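Local structure of nicotinate-nucleotide diphosphorylase (Carboxylating) (Streptococcus pyogenes GA06023, 5HUO) at residues A[159-172]-A[175-189]. The protein catalyses the transfer of a phosphoribosyl group from 5-phospho-alpha-D-ribose 1-diphosphate to quinolinate, giving nicotinate mononucleotide, carbon dioxide and diphosphate for NAD(+) biosynthesis. Sequence-based numbering, arbitrary orientation.
Sequences KVFDTRKTTPNLRL and KYAVRVGGGYNHRFN. With SO4 (sulfate ion), chain J; SO4 (sulfate ion), chain I.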
loop_
_atom_site.group_PDB
_atom_site.type_symbol
_atom_site.label_atom_id
_atom_site.label_comp_id
_atom_site.label_asym_id
_atom_site.label_seq_id
_atom_site.Cartn_x
_atom_site.Cartn_y
_atom_site.Cartn_z
ATOM N N LYS A 159 19.132 -0.002 -35.339
ATOM C CA LYS A 159 18.412 0.587 -34.227
ATOM C C LYS A 159 19.220 0.536 -32.952
ATOM O O LYS A 159 20.046 -0.362 -32.737
ATOM C CB LYS A 159 17.074 -0.115 -34.022
ATOM C CG LYS A 159 16.090 0.177 -35.108
ATOM C CD LYS A 159 14.869 -0.731 -35.029
ATOM C CE LYS A 159 13.786 -0.282 -36.002
ATOM N NZ LYS A 159 14.190 -0.412 -37.431
ATOM N N VAL A 160 18.917 1.478 -32.087
ATOM C CA VAL A 160 19.565 1.545 -30.787
ATOM C C VAL A 160 18.602 1.149 -29.658
ATOM O O VAL A 160 17.595 1.793 -29.442
ATOM C CB VAL A 160 20.115 2.932 -30.515
ATOM C CG1 VAL A 160 20.679 2.996 -29.094
ATOM C CG2 VAL A 160 21.168 3.285 -31.522
ATOM N N PHE A 161 18.947 0.078 -28.943
ATOM C CA PHE A 161 18.071 -0.539 -27.910
ATOM C C PHE A 161 18.635 -0.365 -26.519
ATOM O O PHE A 161 19.840 -0.225 -26.323
ATOM C CB PHE A 161 17.908 -2.012 -28.135
ATOM C CG PHE A 161 16.795 -2.365 -29.062
ATOM C CD1 PHE A 161 16.838 -2.000 -30.375
ATOM C CD2 PHE A 161 15.728 -3.118 -28.631
ATOM C CE1 PHE A 161 15.825 -2.354 -31.256
ATOM C CE2 PHE A 161 14.712 -3.492 -29.503
ATOM C CZ PHE A 161 14.750 -3.101 -30.825
ATOM N N ASP A 162 17.736 -0.305 -25.562
ATOM C CA ASP A 162 18.107 -0.226 -24.165
ATOM C C ASP A 162 18.173 -1.613 -23.546
ATOM O O ASP A 162 18.168 -2.624 -24.238
ATOM C CB ASP A 162 17.149 0.685 -23.409
ATOM C CG ASP A 162 15.718 0.273 -23.539
ATOM O OD1 ASP A 162 15.424 -0.918 -23.728
ATOM O OD2 ASP A 162 14.850 1.173 -23.479
ATOM N N THR A 163 18.222 -1.664 -22.228
ATOM C CA THR A 163 18.465 -2.922 -21.472
ATOM C C THR A 163 17.662 -2.926 -20.161
ATOM O O THR A 163 16.819 -2.055 -19.930
ATOM C CB THR A 163 19.967 -3.043 -21.098
ATOM O OG1 THR A 163 20.343 -1.963 -20.230
ATOM C CG2 THR A 163 20.842 -3.009 -22.314
ATOM N N ARG A 164 17.965 -3.883 -19.299
ATOM C CA ARG A 164 17.378 -3.932 -17.968
ATOM C C ARG A 164 18.246 -3.285 -16.947
ATOM O O ARG A 164 18.046 -3.439 -15.756
ATOM C CB ARG A 164 17.090 -5.360 -17.559
ATOM C CG ARG A 164 15.774 -5.871 -18.106
ATOM C CD ARG A 164 15.680 -7.398 -18.046
ATOM N NE ARG A 164 15.831 -7.930 -16.684
ATOM C CZ ARG A 164 16.821 -8.728 -16.318
ATOM N NH1 ARG A 164 17.798 -9.098 -17.187
ATOM N NH2 ARG A 164 16.870 -9.170 -15.105
ATOM N N LYS A 165 19.287 -2.593 -17.396
ATOM C CA LYS A 165 20.233 -1.942 -16.464
ATOM C C LYS A 165 19.714 -0.558 -16.193
ATOM O O LYS A 165 20.235 0.453 -16.703
ATOM C CB LYS A 165 21.603 -1.920 -17.059
ATOM C CG LYS A 165 22.079 -3.328 -17.345
ATOM C CD LYS A 165 23.526 -3.331 -17.712
ATOM C CE LYS A 165 23.928 -4.708 -18.174
ATOM N NZ LYS A 165 25.429 -4.789 -18.321
ATOM N N THR A 166 18.628 -0.545 -15.434
ATOM C CA THR A 166 17.822 0.654 -15.201
ATOM C C THR A 166 17.783 1.006 -13.722
ATOM O O THR A 166 18.170 0.254 -12.867
ATOM C CB THR A 166 16.390 0.450 -15.656
ATOM O OG1 THR A 166 15.854 -0.747 -15.067
ATOM C CG2 THR A 166 16.334 0.339 -17.170
ATOM N N THR A 167 17.361 2.210 -13.453
ATOM C CA THR A 167 17.343 2.705 -12.072
ATOM C C THR A 167 16.168 2.048 -11.398
ATOM O O THR A 167 15.088 2.115 -11.939
ATOM C CB THR A 167 17.124 4.237 -12.027
ATOM O OG1 THR A 167 18.111 4.878 -12.838
ATOM C CG2 THR A 167 17.273 4.714 -10.625
ATOM N N PRO A 168 16.371 1.380 -10.262
ATOM C CA PRO A 168 15.291 0.603 -9.698
ATOM C C PRO A 168 14.035 1.412 -9.509
ATOM O O PRO A 168 14.083 2.572 -9.123
ATOM C CB PRO A 168 15.829 0.184 -8.341
ATOM C CG PRO A 168 17.264 0.088 -8.560
ATOM C CD PRO A 168 17.619 1.154 -9.557
ATOM N N ASN A 169 12.935 0.805 -9.903
ATOM C CA ASN A 169 11.569 1.406 -9.780
ATOM C C ASN A 169 11.238 2.578 -10.697
ATOM O O ASN A 169 10.258 3.258 -10.514
ATOM C CB ASN A 169 11.274 1.709 -8.295
ATOM C CG ASN A 169 11.243 0.420 -7.443
ATOM O OD1 ASN A 169 10.728 -0.630 -7.889
ATOM N ND2 ASN A 169 11.798 0.489 -6.263
ATOM N N LEU A 170 12.106 2.860 -11.645
ATOM C CA LEU A 170 11.834 3.876 -12.630
ATOM C C LEU A 170 11.967 3.323 -14.095
ATOM O O LEU A 170 11.987 4.109 -15.035
ATOM C CB LEU A 170 12.748 5.089 -12.478
ATOM C CG LEU A 170 12.625 5.855 -11.190
ATOM C CD1 LEU A 170 13.686 6.945 -11.097
ATOM C CD2 LEU A 170 11.234 6.481 -11.123
ATOM N N ARG A 171 11.986 2.020 -14.262
ATOM C CA ARG A 171 12.215 1.432 -15.585
ATOM C C ARG A 171 11.264 1.963 -16.669
ATOM O O ARG A 171 11.675 2.352 -17.726
ATOM C CB ARG A 171 12.128 -0.100 -15.553
ATOM C CG ARG A 171 12.455 -0.717 -16.863
ATOM C CD ARG A 171 12.659 -2.192 -16.725
ATOM N NE ARG A 171 13.868 -2.515 -16.000
ATOM C CZ ARG A 171 14.160 -3.725 -15.513
ATOM N NH1 ARG A 171 13.333 -4.743 -15.612
ATOM N NH2 ARG A 171 15.289 -3.933 -14.852
ATOM N N LEU A 172 10.012 2.005 -16.332
ATOM C CA LEU A 172 9.008 2.548 -17.196
ATOM C C LEU A 172 9.352 3.912 -17.758
ATOM O O LEU A 172 9.091 4.202 -18.937
ATOM C CB LEU A 172 7.736 2.692 -16.379
ATOM C CG LEU A 172 6.497 3.118 -17.093
ATOM C CD1 LEU A 172 6.031 1.950 -17.990
ATOM C CD2 LEU A 172 5.460 3.398 -16.058
ATOM N N LYS A 175 12.573 3.798 -19.935
ATOM C CA LYS A 175 12.282 3.165 -21.233
ATOM C C LYS A 175 11.649 4.210 -22.122
ATOM O O LYS A 175 11.887 4.241 -23.328
ATOM C CB LYS A 175 11.375 1.957 -21.061
ATOM C CG LYS A 175 12.080 0.810 -20.326
ATOM C CD LYS A 175 12.706 -0.201 -21.286
ATOM C CE LYS A 175 13.599 -1.175 -20.536
ATOM N NZ LYS A 175 14.143 -2.244 -21.413
ATOM N N TYR A 176 10.770 5.018 -21.537
ATOM C CA TYR A 176 10.023 6.001 -22.297
ATOM C C TYR A 176 11.031 7.010 -22.873
ATOM O O TYR A 176 10.963 7.343 -24.061
ATOM C CB TYR A 176 8.950 6.690 -21.416
ATOM C CG TYR A 176 8.347 7.945 -22.014
ATOM C CD1 TYR A 176 7.470 7.882 -23.099
ATOM C CD2 TYR A 176 8.707 9.214 -21.528
ATOM C CE1 TYR A 176 6.957 9.040 -23.679
ATOM C CE2 TYR A 176 8.147 10.357 -22.075
ATOM C CZ TYR A 176 7.290 10.254 -23.178
ATOM O OH TYR A 176 6.810 11.378 -23.766
ATOM N N ALA A 177 11.907 7.523 -22.019
ATOM C CA ALA A 177 12.904 8.510 -22.419
ATOM C C ALA A 177 13.802 8.040 -23.557
ATOM O O ALA A 177 14.142 8.814 -24.458
ATOM C CB ALA A 177 13.795 8.851 -21.246
ATOM N N VAL A 178 14.190 6.791 -23.510
ATOM C CA VAL A 178 14.890 6.195 -24.627
ATOM C C VAL A 178 14.065 6.266 -25.952
ATOM O O VAL A 178 14.609 6.540 -27.004
ATOM C CB VAL A 178 15.245 4.730 -24.336
ATOM C CG1 VAL A 178 15.770 4.025 -25.598
ATOM C CG2 VAL A 178 16.258 4.654 -23.207
ATOM N N ARG A 179 12.778 5.964 -25.921
ATOM C CA ARG A 179 11.959 6.040 -27.150
ATOM C C ARG A 179 11.919 7.461 -27.627
ATOM O O ARG A 179 12.084 7.747 -28.789
ATOM C CB ARG A 179 10.531 5.597 -26.937
ATOM C CG ARG A 179 10.431 4.128 -26.672
ATOM C CD ARG A 179 10.498 3.324 -27.975
ATOM N NE ARG A 179 9.226 3.288 -28.703
ATOM C CZ ARG A 179 9.116 2.903 -29.970
ATOM N NH1 ARG A 179 10.159 2.489 -30.656
ATOM N NH2 ARG A 179 7.943 2.956 -30.585
ATOM N N VAL A 180 11.775 8.376 -26.687
ATOM C CA VAL A 180 11.716 9.803 -26.998
ATOM C C VAL A 180 12.978 10.251 -27.719
ATOM O O VAL A 180 12.944 11.058 -28.593
ATOM C CB VAL A 180 11.450 10.624 -25.704
ATOM C CG1 VAL A 180 11.510 12.124 -25.991
ATOM C CG2 VAL A 180 10.102 10.268 -25.103
ATOM N N GLY A 181 14.105 9.724 -27.323
ATOM C CA GLY A 181 15.392 10.140 -27.877
ATOM C C GLY A 181 15.689 9.477 -29.184
ATOM O O GLY A 181 16.834 9.592 -29.721
ATOM N N GLY A 182 14.730 8.696 -29.660
ATOM C CA GLY A 182 14.891 7.937 -30.929
ATOM C C GLY A 182 15.359 6.532 -30.839
ATOM O O GLY A 182 15.714 5.903 -31.841
ATOM N N GLY A 183 15.424 6.056 -29.632
ATOM C CA GLY A 183 15.860 4.696 -29.361
ATOM C C GLY A 183 14.659 3.788 -29.352
ATOM O O GLY A 183 13.509 4.190 -29.579
ATOM N N TYR A 184 14.945 2.523 -29.055
ATOM C CA TYR A 184 13.932 1.449 -28.954
ATOM C C TYR A 184 14.063 0.683 -27.652
ATOM O O TYR A 184 15.119 0.570 -27.061
ATOM C CB TYR A 184 14.054 0.504 -30.147
ATOM C CG TYR A 184 13.640 1.153 -31.424
ATOM C CD1 TYR A 184 14.504 2.014 -32.101
ATOM C CD2 TYR A 184 12.374 0.946 -31.953
ATOM C CE1 TYR A 184 14.098 2.674 -33.231
ATOM C CE2 TYR A 184 11.968 1.581 -33.113
ATOM C CZ TYR A 184 12.827 2.441 -33.740
ATOM O OH TYR A 184 12.436 3.040 -34.905
ATOM N N ASN A 185 12.962 0.035 -27.296
ATOM C CA ASN A 185 12.890 -0.779 -26.067
ATOM C C ASN A 185 13.133 -2.249 -26.273
ATOM O O ASN A 185 12.479 -2.931 -27.063
ATOM C CB ASN A 185 11.543 -0.577 -25.375
ATOM C CG ASN A 185 11.336 0.861 -24.866
ATOM O OD1 ASN A 185 12.295 1.553 -24.491
ATOM N ND2 ASN A 185 10.115 1.294 -24.839
ATOM N N HIS A 186 14.014 -2.764 -25.443
ATOM C CA HIS A 186 14.197 -4.203 -25.344
ATOM C C HIS A 186 13.100 -4.703 -24.405
ATOM O O HIS A 186 12.326 -3.921 -23.875
ATOM C CB HIS A 186 15.609 -4.485 -24.806
ATOM C CG HIS A 186 16.193 -5.768 -25.290
ATOM N ND1 HIS A 186 15.555 -6.978 -25.133
ATOM C CD2 HIS A 186 17.328 -6.027 -25.976
ATOM C CE1 HIS A 186 16.259 -7.926 -25.716
ATOM N NE2 HIS A 186 17.335 -7.374 -26.246
ATOM N N ARG A 187 13.073 -5.978 -24.082
ATOM C CA ARG A 187 12.175 -6.477 -23.035
ATOM C C ARG A 187 12.265 -5.686 -21.767
ATOM O O ARG A 187 13.369 -5.222 -21.346
ATOM C CB ARG A 187 12.449 -7.932 -22.735
ATOM C CG ARG A 187 13.770 -8.218 -22.071
ATOM C CD ARG A 187 13.964 -9.703 -21.862
ATOM N NE ARG A 187 15.237 -9.957 -21.181
ATOM C CZ ARG A 187 15.495 -11.029 -20.444
ATOM N NH1 ARG A 187 14.576 -11.964 -20.270
ATOM N NH2 ARG A 187 16.678 -11.164 -19.864
ATOM N N PHE A 188 11.118 -5.454 -21.200
ATOM C CA PHE A 188 10.964 -4.763 -19.958
ATOM C C PHE A 188 11.433 -5.542 -18.748
ATOM O O PHE A 188 11.601 -5.015 -17.660
ATOM C CB PHE A 188 9.483 -4.577 -19.707
ATOM C CG PHE A 188 9.173 -3.508 -18.721
ATOM C CD1 PHE A 188 9.268 -2.183 -19.059
ATOM C CD2 PHE A 188 8.880 -3.848 -17.416
ATOM C CE1 PHE A 188 9.023 -1.223 -18.112
ATOM C CE2 PHE A 188 8.695 -2.893 -16.444
ATOM C CZ PHE A 188 8.743 -1.572 -16.796
ATOM N N ASN A 189 11.514 -6.838 -18.911
ATOM C CA ASN A 189 11.357 -7.765 -17.810
ATOM C C ASN A 189 11.977 -9.087 -18.033
ATOM O O ASN A 189 12.155 -9.480 -19.150
ATOM C CB ASN A 189 9.878 -8.067 -17.729
ATOM C CG ASN A 189 9.360 -7.785 -16.419
ATOM O OD1 ASN A 189 10.125 -7.603 -15.525
ATOM N ND2 ASN A 189 8.074 -7.705 -16.279
HETATM S S SO4 J . 18.584 -7.596 -20.980
HETATM O O1 SO4 J . 19.554 -7.334 -22.076
HETATM O O2 SO4 J . 17.364 -6.780 -21.191
HETATM O O3 SO4 J . 18.130 -8.995 -20.873
HETATM O O4 SO4 J . 19.291 -7.268 -19.740
HETATM S S SO4 I . 26.620 -2.115 -20.911
HETATM O O1 SO4 I . 27.742 -1.665 -21.745
HETATM O O2 SO4 I . 25.416 -2.109 -21.741
HETATM O O3 SO4 I . 26.811 -3.515 -20.581
HETATM O O4 SO4 I . 26.457 -1.324 -19.669
#
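D162 CG stands between the backbone N and the carbonyl carbon (chi1 56°), which brings its carboxylate to K175, whose chain bends at chi2 (-94°) and then runs extended. K175 NZ forms a salt bridge with D162 OD1 at 3.0 Å, approaching from above the carboxylate plane; from the opposite face H186 N gives OD1 a nearly straight bond of 2.9 Å. The ammonium also bonds T163 O and R187 O, so two backbone carbonyls and a carboxylate hold it in the buried interior. Alongside, Y184 N donates to V160 O and D162 N to Y184 O, bridging the F161 and Y184 backbones. Y184 CB sits over one face of the F161 ring, 3.7 Å from its centroid, and K159 CD covers a face of the Y184 ring. R171 lays CD centrally over the F188 ring; its NH1 bonds F188 O at 2.7 Å and, like R164 NH2, pairs with D49 of a neighbouring subunit. R187 NE and NH2 grip O3 of the chain J sulfate, probably from the crystallisation liquor; R164 NH1 bonds O4 weakly. This basic pocket, in loops following strand 159-161 and helix 171-180 of the alpha/beta-barrel domain, may mark a substrate phosphate or carboxylate site of quinolinate phosphoribosyltransferases.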